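Local atomic coordinates of multisubunit Na+/H+ antiporter, D subunit (Anoxybacillus flavithermus, PDB entry 6Z16), a protein that forms the D subunit of the membrane-embedded Mrp complex, an antiporter that exchanges sodium ions for protons across the cell membrane. Residues Thr282-Val287 / Ile305-Val310; Glu324-Phe328 / Val466-Val470. Numbering follows the deposited sequence.

Contact 1. Residues Thr282-Val287 / Ile305-Val310; sequences TIIIGV and IAAVGV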
ATOM      1  N   THR D 282     -50.021  26.554  51.927  1.00 26.99           N
ATOM      2  CA  THR D 282     -49.049  25.509  52.246  1.00 25.88           C
ATOM      3  C   THR D 282     -48.949  25.286  53.750  1.00 27.39           C
ATOM      4  O   THR D 282     -48.935  24.139  54.220  1.00 25.21           O
ATOM      5  CB  THR D 282     -47.684  25.887  51.684  1.00 17.60           C
ATOM      6  OG1 THR D 282     -47.827  26.279  50.318  1.00 11.58           O
ATOM      7  CG2 THR D 282     -46.753  24.703  51.748  1.00 13.15           C
ATOM      8  N   ILE D 283     -48.891  26.384  54.515  1.00 32.99           N
ATOM      9  CA  ILE D 283     -48.849  26.318  55.976  1.00 36.33           C
ATOM     10  C   ILE D 283     -50.098  25.643  56.529  1.00 31.21           C
ATOM     11  O   ILE D 283     -50.011  24.782  57.419  1.00 26.05           O
ATOM     12  CB  ILE D 283     -48.664  27.732  56.557  1.00 38.11           C
ATOM     13  CG1 ILE D 283     -47.293  28.289  56.203  1.00 42.24           C
ATOM     14  CG2 ILE D 283     -48.833  27.741  58.045  1.00 36.91           C
ATOM     15  CD1 ILE D 283     -47.152  29.754  56.488  1.00 55.51           C
ATOM     16  N   ILE D 284     -51.273  25.994  55.992  1.00 34.29           N
ATOM     17  CA  ILE D 284     -52.521  25.421  56.494  1.00 38.42           C
ATOM     18  C   ILE D 284     -52.607  23.925  56.191  1.00 46.98           C
ATOM     19  O   ILE D 284     -52.986  23.132  57.066  1.00 49.86           O
ATOM     20  CB  ILE D 284     -53.722  26.202  55.933  1.00 37.27           C
ATOM     21  CG1 ILE D 284     -53.736  27.618  56.502  1.00 42.42           C
ATOM     22  CG2 ILE D 284     -55.030  25.529  56.272  1.00 32.55           C
ATOM     23  CD1 ILE D 284     -54.702  28.536  55.814  1.00 51.96           C
ATOM     24  N   ILE D 285     -52.215  23.511  54.976  1.00 37.16           N
ATOM     25  CA  ILE D 285     -52.182  22.086  54.623  1.00 36.98           C
ATOM     26  C   ILE D 285     -51.223  21.316  55.527  1.00 37.27           C
ATOM     27  O   ILE D 285     -51.555  20.227  56.026  1.00 36.58           O
ATOM     28  CB  ILE D 285     -51.816  21.917  53.134  1.00 47.95           C
ATOM     29  CG1 ILE D 285     -52.970  22.347  52.229  1.00 60.32           C
ATOM     30  CG2 ILE D 285     -51.396  20.498  52.818  1.00 35.56           C
ATOM     31  CD1 ILE D 285     -54.199  21.494  52.375  1.00 54.72           C
ATOM     32  N   GLY D 286     -50.047  21.897  55.792  1.00 39.24           N
ATOM     33  CA  GLY D 286     -49.064  21.231  56.631  1.00 27.94           C
ATOM     34  C   GLY D 286     -49.521  21.044  58.065  1.00 30.65           C
ATOM     35  O   GLY D 286     -49.348  19.967  58.640  1.00 27.20           O
ATOM     36  N   VAL D 287     -50.151  22.069  58.647  1.00 35.07           N
ATOM     37  CA  VAL D 287     -50.568  21.927  60.040  1.00 35.17           C
ATOM     38  C   VAL D 287     -51.788  21.017  60.165  1.00 32.69           C
ATOM     39  O   VAL D 287     -51.910  20.292  61.159  1.00 38.87           O
ATOM     40  CB  VAL D 287     -50.792  23.300  60.709  1.00 31.78           C
ATOM     41  CG1 VAL D 287     -49.506  24.090  60.715  1.00 24.66           C
ATOM     42  CG2 VAL D 287     -51.898  24.094  60.046  1.00 30.40           C
ATOM     43  N   ILE D 305     -43.745  20.125  55.012  1.00 44.48           N
ATOM     44  CA  ILE D 305     -44.638  20.960  54.198  1.00 44.94           C
ATOM     45  C   ILE D 305     -44.911  22.305  54.877  1.00 45.26           C
ATOM     46  O   ILE D 305     -44.850  23.367  54.235  1.00 38.11           O
ATOM     47  CB  ILE D 305     -45.939  20.199  53.892  1.00 40.38           C
ATOM     48  CG1 ILE D 305     -45.636  18.951  53.073  1.00 42.97           C
ATOM     49  CG2 ILE D 305     -46.908  21.072  53.126  1.00 37.87           C
ATOM     50  CD1 ILE D 305     -46.818  18.056  52.886  1.00 46.66           C
ATOM     51  N   ALA D 306     -45.141  22.283  56.195  1.00 41.46           N
ATOM     52  CA  ALA D 306     -45.412  23.514  56.933  1.00 32.46           C
ATOM     53  C   ALA D 306     -44.201  24.442  56.970  1.00 37.55           C
ATOM     54  O   ALA D 306     -44.341  25.660  56.788  1.00 43.36           O
ATOM     55  CB  ALA D 306     -45.873  23.178  58.347  1.00 17.86           C
ATOM     56  N   ALA D 307     -43.001  23.888  57.184  1.00 37.41           N
ATOM     57  CA  ALA D 307     -41.810  24.730  57.222  1.00 36.81           C
ATOM     58  C   ALA D 307     -41.472  25.305  55.855  1.00 37.31           C
ATOM     59  O   ALA D 307     -40.987  26.446  55.768  1.00 35.18           O
ATOM     60  CB  ALA D 307     -40.631  23.939  57.768  1.00 36.26           C
ATOM     61  N   VAL D 308     -41.747  24.553  54.781  1.00 39.45           N
ATOM     62  CA  VAL D 308     -41.582  25.096  53.433  1.00 43.18           C
ATOM     63  C   VAL D 308     -42.542  26.258  53.205  1.00 37.96           C
ATOM     64  O   VAL D 308     -42.163  27.287  52.629  1.00 29.42           O
ATOM     65  CB  VAL D 308     -41.736  23.981  52.377  1.00 47.73           C
ATOM     66  CG1 VAL D 308     -41.787  24.546  50.987  1.00 40.12           C
ATOM     67  CG2 VAL D 308     -40.554  23.045  52.441  1.00 48.41           C
ATOM     68  N   GLY D 309     -43.772  26.145  53.722  1.00 44.10           N
ATOM     69  CA  GLY D 309     -44.718  27.251  53.614  1.00 42.10           C
ATOM     70  C   GLY D 309     -44.275  28.502  54.352  1.00 31.87           C
ATOM     71  O   GLY D 309     -44.443  29.619  53.851  1.00 31.89           O
ATOM     72  N   VAL D 310     -43.682  28.329  55.538  1.00 35.67           N
ATOM     73  CA  VAL D 310     -43.167  29.472  56.299  1.00 37.37           C
ATOM     74  C   VAL D 310     -42.015  30.147  55.554  1.00 30.52           C
ATOM     75  O   VAL D 310     -41.926  31.384  55.497  1.00 27.26           O
ATOM     76  CB  VAL D 310     -42.746  29.024  57.712  1.00 35.69           C
ATOM     77  CG1 VAL D 310     -42.141  30.176  58.495  1.00 26.15           C
ATOM     78  CG2 VAL D 310     -43.929  28.458  58.458  1.00 31.77           C
TER
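Two consecutive transmembrane helices, 268-292 and 296-315, form an antiparallel hairpin in the antiporter fold shared with complex I, pressing together at T282-V287 and I305-V310. The segment axes approach to 7.4 Å with 161° between N-to-C directions, and the CA atoms of G286 and A306 are 4.3 Å apart. Glycines on both helices permit this closeness: a CB on G286 would clash with A306 N, and one on G309 with I283 CG1. Backbone meets backbone where G286 CA lies 4.1 Å from A306 N; methyls also rest on the glycines, I305 CG2 at 4.1 Å from G286 CA and T282 CG2 at 3.8 Å from G309 CA. Apolar side chains flank the glycines, I283 CD1 meeting V310 CG2 at 4.0 Å and V287 CG1 meeting A306 CB at 4.4 Å. T282 turns its hydroxyl to L278 O and F223 N, so it serves the interface through its methyl. Helix 405-429 packs on I283 and V287. Closest of all, T282 CG2 lies 3.4 Å from I305 O.

Contact 2. Residues Glu324-Phe328 / Val466-Val470; sequences EGTIF and VRPFV
In the helical bundle of the complex I/Mrp antiporter family, helix 320-351 meets helix 463-477, the last but one of the chain. Both segments are helical; 466-470 is kinked at P468 and F469, whose N atoms lack bonds to the preceding turn. The segment axes approach to 10.8 Å with 123° between their N-to-C directions (signed crossing angle +123°), a wide spacing bridged by side chains; the nearest CA atoms, of E324 and V470, are 6.7 Å apart. E324, with chi1 and chi2 both t, places OE2 3.1 Å from NE of an all-trans R467 (chi1 to chi3), a salt bridge containing a weak hydrogen bond. It pairs a buried carboxylate and ties a helix of the family core to one late in the chain. I327 (chi1 m, chi2 t) points CA-to-CB toward the other helix and sets CG2 3.7 Å from V470 CG1. F328 (chi1 -80°, chi2 -74°) swings its ring across: V470 CG1, on a chi1 t valine, lies over one face in a CH-pi contact, 4.2 Å from the centroid and 27° off the normal. At the ring edge, F328 CE1 is 4.1 Å from V466 CG1.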
ATOM      1  N   GLU D 324     -33.600  37.699  55.775  1.00 48.10           N
ATOM      2  CA  GLU D 324     -32.695  37.223  56.812  1.00 39.69           C
ATOM      3  C   GLU D 324     -33.340  36.126  57.650  1.00 39.15           C
ATOM      4  O   GLU D 324     -32.722  35.080  57.908  1.00 44.39           O
ATOM      5  CB  GLU D 324     -32.282  38.411  57.669  1.00 44.84           C
ATOM      6  CG  GLU D 324     -31.205  38.132  58.657  1.00 69.88           C
ATOM      7  CD  GLU D 324     -30.734  39.394  59.329  1.00 89.84           C
ATOM      8  OE1 GLU D 324     -31.301  40.468  59.045  1.00 99.45           O
ATOM      9  OE2 GLU D 324     -29.785  39.315  60.130  1.00 91.12           O
ATOM     10  N   GLY D 325     -34.606  36.325  58.020  1.00 28.34           N
ATOM     11  CA  GLY D 325     -35.317  35.324  58.791  1.00 25.33           C
ATOM     12  C   GLY D 325     -35.528  34.025  58.039  1.00 34.05           C
ATOM     13  O   GLY D 325     -35.392  32.940  58.614  1.00 40.75           O
ATOM     14  N   THR D 326     -35.827  34.108  56.742  1.00 35.15           N
ATOM     15  CA  THR D 326     -36.020  32.859  56.015  1.00 39.26           C
ATOM     16  C   THR D 326     -34.704  32.147  55.707  1.00 31.10           C
ATOM     17  O   THR D 326     -34.712  30.920  55.603  1.00 25.37           O
ATOM     18  CB  THR D 326     -36.847  33.075  54.737  1.00 40.65           C
ATOM     19  OG1 THR D 326     -37.152  31.805  54.150  1.00 43.12           O
ATOM     20  CG2 THR D 326     -36.131  33.912  53.723  1.00 38.74           C
ATOM     21  N   ILE D 327     -33.570  32.859  55.653  1.00 31.80           N
ATOM     22  CA  ILE D 327     -32.277  32.177  55.526  1.00 36.11           C
ATOM     23  C   ILE D 327     -31.936  31.404  56.800  1.00 34.76           C
ATOM     24  O   ILE D 327     -31.537  30.224  56.738  1.00 31.26           O
ATOM     25  CB  ILE D 327     -31.169  33.178  55.152  1.00 31.38           C
ATOM     26  CG1 ILE D 327     -31.357  33.667  53.724  1.00 34.15           C
ATOM     27  CG2 ILE D 327     -29.804  32.543  55.250  1.00 34.76           C
ATOM     28  CD1 ILE D 327     -30.513  34.848  53.382  1.00 38.53           C
ATOM     29  N   PHE D 328     -32.090  32.055  57.969  1.00 35.10           N
ATOM     30  CA  PHE D 328     -31.878  31.371  59.252  1.00 36.58           C
ATOM     31  C   PHE D 328     -32.784  30.149  59.400  1.00 34.63           C
ATOM     32  O   PHE D 328     -32.326  29.050  59.770  1.00 35.22           O
ATOM     33  CB  PHE D 328     -32.122  32.323  60.427  1.00 29.83           C
ATOM     34  CG  PHE D 328     -30.984  33.251  60.733  1.00 30.96           C
ATOM     35  CD1 PHE D 328     -29.845  32.777  61.348  1.00 34.37           C
ATOM     36  CD2 PHE D 328     -31.089  34.606  60.500  1.00 37.31           C
ATOM     37  CE1 PHE D 328     -28.806  33.623  61.658  1.00 43.45           C
ATOM     38  CE2 PHE D 328     -30.061  35.460  60.808  1.00 35.24           C
ATOM     39  CZ  PHE D 328     -28.917  34.969  61.389  1.00 36.63           C
ATOM     40  N   VAL D 466     -22.735  33.038  63.497  1.00 43.99           N
ATOM     41  CA  VAL D 466     -23.268  32.652  62.192  1.00 41.93           C
ATOM     42  C   VAL D 466     -24.039  33.778  61.517  1.00 34.14           C
ATOM     43  O   VAL D 466     -24.537  33.598  60.401  1.00 48.65           O
ATOM     44  CB  VAL D 466     -24.111  31.373  62.407  1.00 50.80           C
ATOM     45  CG1 VAL D 466     -25.455  31.692  63.005  1.00 49.65           C
ATOM     46  CG2 VAL D 466     -24.229  30.518  61.146  1.00 79.84           C
ATOM     47  N   ARG D 467     -24.127  34.945  62.130  1.00 43.93           N
ATOM     48  CA  ARG D 467     -24.890  36.015  61.495  1.00 39.10           C
ATOM     49  C   ARG D 467     -24.180  36.776  60.364  1.00 42.63           C
ATOM     50  O   ARG D 467     -24.843  36.991  59.345  1.00 50.93           O
ATOM     51  CB  ARG D 467     -25.408  37.013  62.536  1.00 44.01           C
ATOM     52  CG  ARG D 467     -26.347  38.052  61.932  1.00 46.73           C
ATOM     53  CD  ARG D 467     -26.838  39.074  62.907  1.00 39.65           C
ATOM     54  NE  ARG D 467     -27.689  40.062  62.251  1.00 42.82           N
ATOM     55  CZ  ARG D 467     -27.242  41.174  61.680  1.00 39.65           C
ATOM     56  NH1 ARG D 467     -25.947  41.444  61.680  1.00 37.04           N
ATOM     57  NH2 ARG D 467     -28.086  42.016  61.106  1.00 36.43           N
ATOM     58  N   PRO D 468     -22.902  37.213  60.447  1.00 44.56           N
ATOM     59  CA  PRO D 468     -22.351  38.040  59.344  1.00 50.45           C
ATOM     60  C   PRO D 468     -22.252  37.345  57.987  1.00 49.66           C
ATOM     61  O   PRO D 468     -22.289  38.037  56.954  1.00 51.19           O
ATOM     62  CB  PRO D 468     -20.964  38.438  59.858  1.00 39.14           C
ATOM     63  CG  PRO D 468     -21.070  38.359  61.298  1.00 39.15           C
ATOM     64  CD  PRO D 468     -21.939  37.192  61.568  1.00 37.92           C
ATOM     65  N   PHE D 469     -22.193  36.012  57.957  1.00 45.12           N
ATOM     66  CA  PHE D 469     -22.382  35.279  56.710  1.00 45.36           C
ATOM     67  C   PHE D 469     -23.766  35.546  56.132  1.00 40.27           C
ATOM     68  O   PHE D 469     -23.911  35.860  54.944  1.00 46.82           O
ATOM     69  CB  PHE D 469     -22.205  33.780  56.945  1.00 48.67           C
ATOM     70  CG  PHE D 469     -20.865  33.404  57.490  1.00 53.29           C
ATOM     71  CD1 PHE D 469     -19.745  33.409  56.682  1.00 58.11           C
ATOM     72  CD2 PHE D 469     -20.735  32.999  58.803  1.00 52.62           C
ATOM     73  CE1 PHE D 469     -18.513  33.051  57.187  1.00 52.19           C
ATOM     74  CE2 PHE D 469     -19.507  32.637  59.312  1.00 58.64           C
ATOM     75  CZ  PHE D 469     -18.395  32.665  58.503  1.00 55.03           C
ATOM     76  N   VAL D 470     -24.794  35.454  56.980  1.00 30.70           N
ATOM     77  CA  VAL D 470     -26.167  35.698  56.557  1.00 30.93           C
ATOM     78  C   VAL D 470     -26.365  37.166  56.199  1.00 29.16           C
ATOM     79  O   VAL D 470     -27.155  37.492  55.311  1.00 29.97           O
ATOM     80  CB  VAL D 470     -27.125  35.211  57.663  1.00 22.44           C
ATOM     81  CG1 VAL D 470     -28.573  35.429  57.296  1.00 20.64           C
ATOM     82  CG2 VAL D 470     -26.883  33.747  57.942  1.00 23.48           C
TER

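Contact 1 closes first along the chain: the turn after helix 268-292 reverses direction, so 305-310 returns against 282-287 with just 17 residues between them. Helix 296-315 then leads directly into helix 320-351, which begins contact 2. That contact spans 137 mostly helical residues and joins 324-328 to helix 463-477, the last but one of the chain. The two contacts are therefore in series, neither nested nor crossed, with centres 21 Å apart and nearest atoms about 5 Å apart without touching. Y329 of helix 320-351 packs on A307 and V310, so this helix links the local hairpin of contact 1 to the long-range closure of contact 2.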